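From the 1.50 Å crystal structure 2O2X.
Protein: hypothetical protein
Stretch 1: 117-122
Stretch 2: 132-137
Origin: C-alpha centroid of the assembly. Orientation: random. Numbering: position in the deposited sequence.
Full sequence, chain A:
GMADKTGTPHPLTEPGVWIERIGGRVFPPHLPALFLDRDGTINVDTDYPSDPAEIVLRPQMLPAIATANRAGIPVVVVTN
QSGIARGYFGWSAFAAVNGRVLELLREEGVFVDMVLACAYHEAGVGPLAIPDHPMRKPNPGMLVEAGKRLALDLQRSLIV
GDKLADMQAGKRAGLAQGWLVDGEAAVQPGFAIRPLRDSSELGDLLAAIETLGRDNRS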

ATOM      1  N   ALA A 117      -3.542   1.508  -7.727  1.00  6.14           N
ATOM      2  CA  ALA A 117      -2.392   2.177  -8.291  1.00  7.05           C
ATOM      3  C   ALA A 117      -2.805   3.403  -9.084  1.00  7.16           C
ATOM      4  O   ALA A 117      -3.873   3.417  -9.736  1.00  7.96           O
ATOM      5  N   CYS A 118      -1.981   4.428  -9.006  1.00  8.70           N
ATOM      6  CA  CYS A 118      -2.235   5.727  -9.649  1.00  7.36           C
ATOM      7  C   CYS A 118      -1.061   6.125 -10.522  1.00  7.59           C
ATOM      8  O   CYS A 118       0.049   6.282 -10.020  1.00  9.01           O
ATOM      9  N   ALA A 119      -1.319   6.314 -11.821  1.00  8.07           N
ATOM     10  CA  ALA A 119      -0.277   6.632 -12.813  1.00  8.81           C
ATOM     11  C   ALA A 119       0.000   8.121 -12.961  1.00 10.09           C
ATOM     12  O   ALA A 119       1.061   8.497 -13.469  1.00 11.58           O
ATOM     13  N   TYR A 120      -0.958   8.960 -12.594  1.00  9.63           N
ATOM     14  CA  TYR A 120      -0.898  10.381 -12.931  1.00  9.65           C
ATOM     15  C   TYR A 120       0.278  11.091 -12.275  1.00 10.77           C
ATOM     16  O   TYR A 120       0.555  10.905 -11.078  1.00 13.26           O
ATOM     17  N   HIS A 121       0.977  11.935 -13.030  1.00 11.06           N
ATOM     18  CA  HIS A 121       2.092  12.687 -12.470  1.00 10.49           C
ATOM     19  C   HIS A 121       2.312  13.968 -13.246  1.00 12.28           C
ATOM     20  O   HIS A 121       2.206  13.964 -14.470  1.00 10.71           O
ATOM     21  N   GLU A 122       2.719  15.011 -12.532  1.00 11.41           N
ATOM     22  CA  GLU A 122       2.948  16.365 -13.118  1.00 12.79           C
ATOM     23  C   GLU A 122       3.984  16.395 -14.230  1.00 16.16           C
ATOM     24  O   GLU A 122       3.880  17.230 -15.149  1.00 16.10           O
ATOM     25  N   ASP A 132      -2.037  16.909  -9.844  1.00 15.60           N
ATOM     26  CA  ASP A 132      -2.413  16.789  -8.421  1.00 17.97           C
ATOM     27  C   ASP A 132      -3.668  15.984  -8.252  1.00 16.38           C
ATOM     28  O   ASP A 132      -4.623  16.404  -7.583  1.00 18.20           O
ATOM     29  N   HIS A 133      -3.673  14.815  -8.873  1.00 13.97           N
ATOM     30  CA  HIS A 133      -4.853  14.007  -8.940  1.00 12.27           C
ATOM     31  C   HIS A 133      -5.201  13.475  -7.547  1.00 12.76           C
ATOM     32  O   HIS A 133      -4.307  13.099  -6.804  1.00 11.35           O
ATOM     33  N   PRO A 134      -6.496  13.467  -7.173  1.00 13.21           N
ATOM     34  CA  PRO A 134      -6.947  13.003  -5.864  1.00 12.01           C
ATOM     35  C   PRO A 134      -6.492  11.574  -5.492  1.00 12.37           C
ATOM     36  O   PRO A 134      -6.439  11.265  -4.299  1.00 13.07           O
HETATM   37  N   MSE A 135      -6.167  10.743  -6.474  1.00 11.04           N
HETATM   38  CA  MSE A 135      -5.713   9.376  -6.206  1.00 11.55           C
HETATM   39  C   MSE A 135      -4.221   9.261  -6.028  1.00 10.96           C
HETATM   40  O   MSE A 135      -3.729   8.195  -5.665  1.00 10.60           O
ATOM     41  N   ARG A 136      -3.481  10.333  -6.289  1.00  8.76           N
ATOM     42  CA  ARG A 136      -2.016  10.279  -6.235  1.00  8.75           C
ATOM     43  C   ARG A 136      -1.586  10.713  -4.841  1.00  8.99           C
ATOM     44  O   ARG A 136      -1.813  11.845  -4.444  1.00  9.68           O
ATOM     45  N   LYS A 137      -0.943   9.818  -4.092  1.00  9.22           N
ATOM     46  CA  LYS A 137      -0.382  10.152  -2.765  1.00  7.48           C
ATOM     47  C   LYS A 137       0.596  11.298  -2.986  1.00  7.79           C
ATOM     48  O   LYS A 137       1.358  11.259  -3.943  1.00 10.13           O
TER

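The two stretches meet in a small, side-chain-driven contact, 305 Å² of surface buried in all, built on an aromatic pair, a cysteine and the aliphatic part of an arginine, with no direct hydrogen bond across it and one water bridging the backbones. Stretch 1 leaves a strand after Cys118 and continues as loop; stretch 2 has no regular helix or strand but folds into a type I beta turn from His133 to Arg136, closed by Arg136 N donating to His133 O at 2.9 Å. In stretch 1, Cys118 and Tyr120 point toward the partner while Ala117 and Ala119 point away, so the direction alternates from Ala117 to Tyr120, and His121 then joins the contact as well. Cys118, with chi1 t, packs against the later part of the turn: its CB lies 3.5 Å from Met135 O, and its SG lies 3.9 Å from Met135 CB and 3.9 Å from Arg136 CB. The same sulfur sits 5.2 Å from the centroid of the His133 ring, obliquely placed at 46° off the ring normal.

Tyr120 (chi1 m) and His133 (chi1 t) each point toward the other stretch, and their rings meet. Tyr120 CD2 lies over one face of the imidazole, 3.3 Å from His133 CG; the centroids are 4.3 Å apart and the planes meet at 33°, an oblique aromatic pair. The imidazole is held by its polar atoms as well: His133 ND1 accepts a hydrogen bond from Met135 N at 3.0 Å, which ties the ring to its own turn, while His133 NE2 and Tyr120 OH find partners elsewhere in the structure. Met135, a selenomethionine with chi1, chi2 and chi3 all m, points its CB toward stretch 1, but its SE lies farther from the cysteine, 6.7 Å from Cys118 SG; it is Met135 CB that packs on the sulfur. Pro134 points away and takes no part.

Arg136 leaves its backbone sideways and runs out extended, with chi1, chi2 and chi3 all t, along stretch 1. Its CD lies 3.3 Å from Tyr120 O, a van der Waals approach, and its NE reaches 3.8 Å from His121 CD2, oblique to the imidazole. His121 (chi1 t) also starts sideways, yet its ring end comes nearer to stretch 2; the meeting with Arg136 is packing without a hydrogen bond. Water 1 supplies a polar link: it accepts from His133 N at 3.0 Å and donates a weak hydrogen bond to Tyr120 O at 3.3 Å, joining the backbones of the two residues whose rings are paired.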

ATOM      1  CB  ALA A 117      -1.602   1.233  -9.184  1.00  8.15           C
ATOM      2  CB  CYS A 118      -2.489   6.797  -8.622  1.00  7.84           C
ATOM      3  SG  CYS A 118      -2.924   8.379  -9.449  1.00 11.51           S
ATOM      4  CB  ALA A 119      -0.657   6.073 -14.148  1.00 10.39           C
ATOM      5  CB  TYR A 120      -2.173  11.072 -12.481  1.00 10.35           C
ATOM      6  CG  TYR A 120      -3.449  10.558 -13.130  1.00 10.10           C
ATOM      7  CD1 TYR A 120      -3.606  10.557 -14.512  1.00 12.32           C
ATOM      8  CD2 TYR A 120      -4.517  10.108 -12.359  1.00 12.83           C
ATOM      9  CE1 TYR A 120      -4.804  10.097 -15.112  1.00 12.19           C
ATOM     10  CE2 TYR A 120      -5.713   9.656 -12.951  1.00 12.27           C
ATOM     11  CZ  TYR A 120      -5.841   9.662 -14.314  1.00 14.90           C
ATOM     12  OH  TYR A 120      -7.013   9.201 -14.887  1.00 16.02           O
ATOM     13  CB  HIS A 121       3.355  11.817 -12.497  1.00 10.10           C
ATOM     14  CG  HIS A 121       4.529  12.384 -11.753  1.00 12.79           C
ATOM     15  ND1 HIS A 121       5.426  13.270 -12.319  1.00 14.70           N
ATOM     16  CD2 HIS A 121       4.970  12.156 -10.494  1.00 13.65           C
ATOM     17  CE1 HIS A 121       6.356  13.575 -11.427  1.00 15.66           C
ATOM     18  NE2 HIS A 121       6.109  12.905 -10.314  1.00 15.37           N
ATOM     19  CB  GLU A 122       3.345  17.353 -12.022  1.00 16.07           C
ATOM     20  CG  GLU A 122       4.648  17.066 -11.325  1.00 18.03           C
ATOM     21  CD  GLU A 122       5.852  17.722 -11.967  1.00 31.55           C
ATOM     22  OE1 GLU A 122       5.685  18.652 -12.802  1.00 27.20           O
ATOM     23  OE2 GLU A 122       6.984  17.314 -11.610  1.00 33.41           O
ATOM     24  CB  ASP A 132      -2.619  18.176  -7.826  1.00 18.76           C
ATOM     25  CG  ASP A 132      -2.702  18.174  -6.294  1.00 23.60           C
ATOM     26  OD1 ASP A 132      -2.187  17.235  -5.633  1.00 23.79           O
ATOM     27  OD2 ASP A 132      -3.281  19.139  -5.751  1.00 26.08           O
ATOM     28  CB  HIS A 133      -4.670  12.843  -9.906  1.00 12.89           C
ATOM     29  CG  HIS A 133      -5.947  12.159 -10.232  1.00 14.93           C
ATOM     30  ND1 HIS A 133      -6.503  11.184  -9.427  1.00 12.67           N
ATOM     31  CD2 HIS A 133      -6.833  12.373 -11.231  1.00 15.43           C
ATOM     32  CE1 HIS A 133      -7.643  10.782  -9.956  1.00 14.13           C
ATOM     33  NE2 HIS A 133      -7.861  11.485 -11.060  1.00 17.68           N
ATOM     34  CB  PRO A 134      -8.472  13.049  -5.958  1.00 15.01           C
ATOM     35  CG  PRO A 134      -8.777  13.956  -7.026  1.00 20.21           C
ATOM     36  CD  PRO A 134      -7.613  14.007  -7.977  1.00 13.66           C
HETATM   37  CB  MSE A 135      -6.132   8.417  -7.308  1.00 11.91           C
HETATM   38  CG  MSE A 135      -7.622   8.303  -7.442  1.00 11.68           C
HETATM   39 SE   MSE A 135      -8.509   7.427  -5.942  0.75 15.99          SE
HETATM   40  CE  MSE A 135      -8.254   5.843  -6.329  1.00 20.29           C
ATOM     41  CB  ARG A 136      -1.360  11.179  -7.273  1.00  9.18           C
ATOM     42  CG  ARG A 136       0.147  11.074  -7.212  1.00 14.23           C
ATOM     43  CD  ARG A 136       0.874  12.146  -7.986  1.00 17.28           C
ATOM     44  NE  ARG A 136       2.307  12.109  -7.729  1.00 25.56           N
ATOM     45  CZ  ARG A 136       2.952  12.918  -6.894  1.00 30.14           C
ATOM     46  NH1 ARG A 136       2.315  13.889  -6.225  1.00 30.96           N
ATOM     47  NH2 ARG A 136       4.272  12.771  -6.759  1.00 31.86           N
ATOM     48  CB  LYS A 137       0.326   8.952  -2.149  1.00  9.05           C
ATOM     49  CG  LYS A 137      -0.517   7.716  -1.957  1.00  8.94           C
ATOM     50  CD  LYS A 137       0.308   6.518  -1.450  1.00  8.97           C
ATOM     51  CE  LYS A 137       1.325   6.015  -2.465  1.00 11.21           C
ATOM     52  NZ  LYS A 137       2.192   4.893  -1.922  1.00 12.14           N
TER
HETATM   53  O   HOH W   1      -1.193  13.522 -10.042  1.00 12.71           O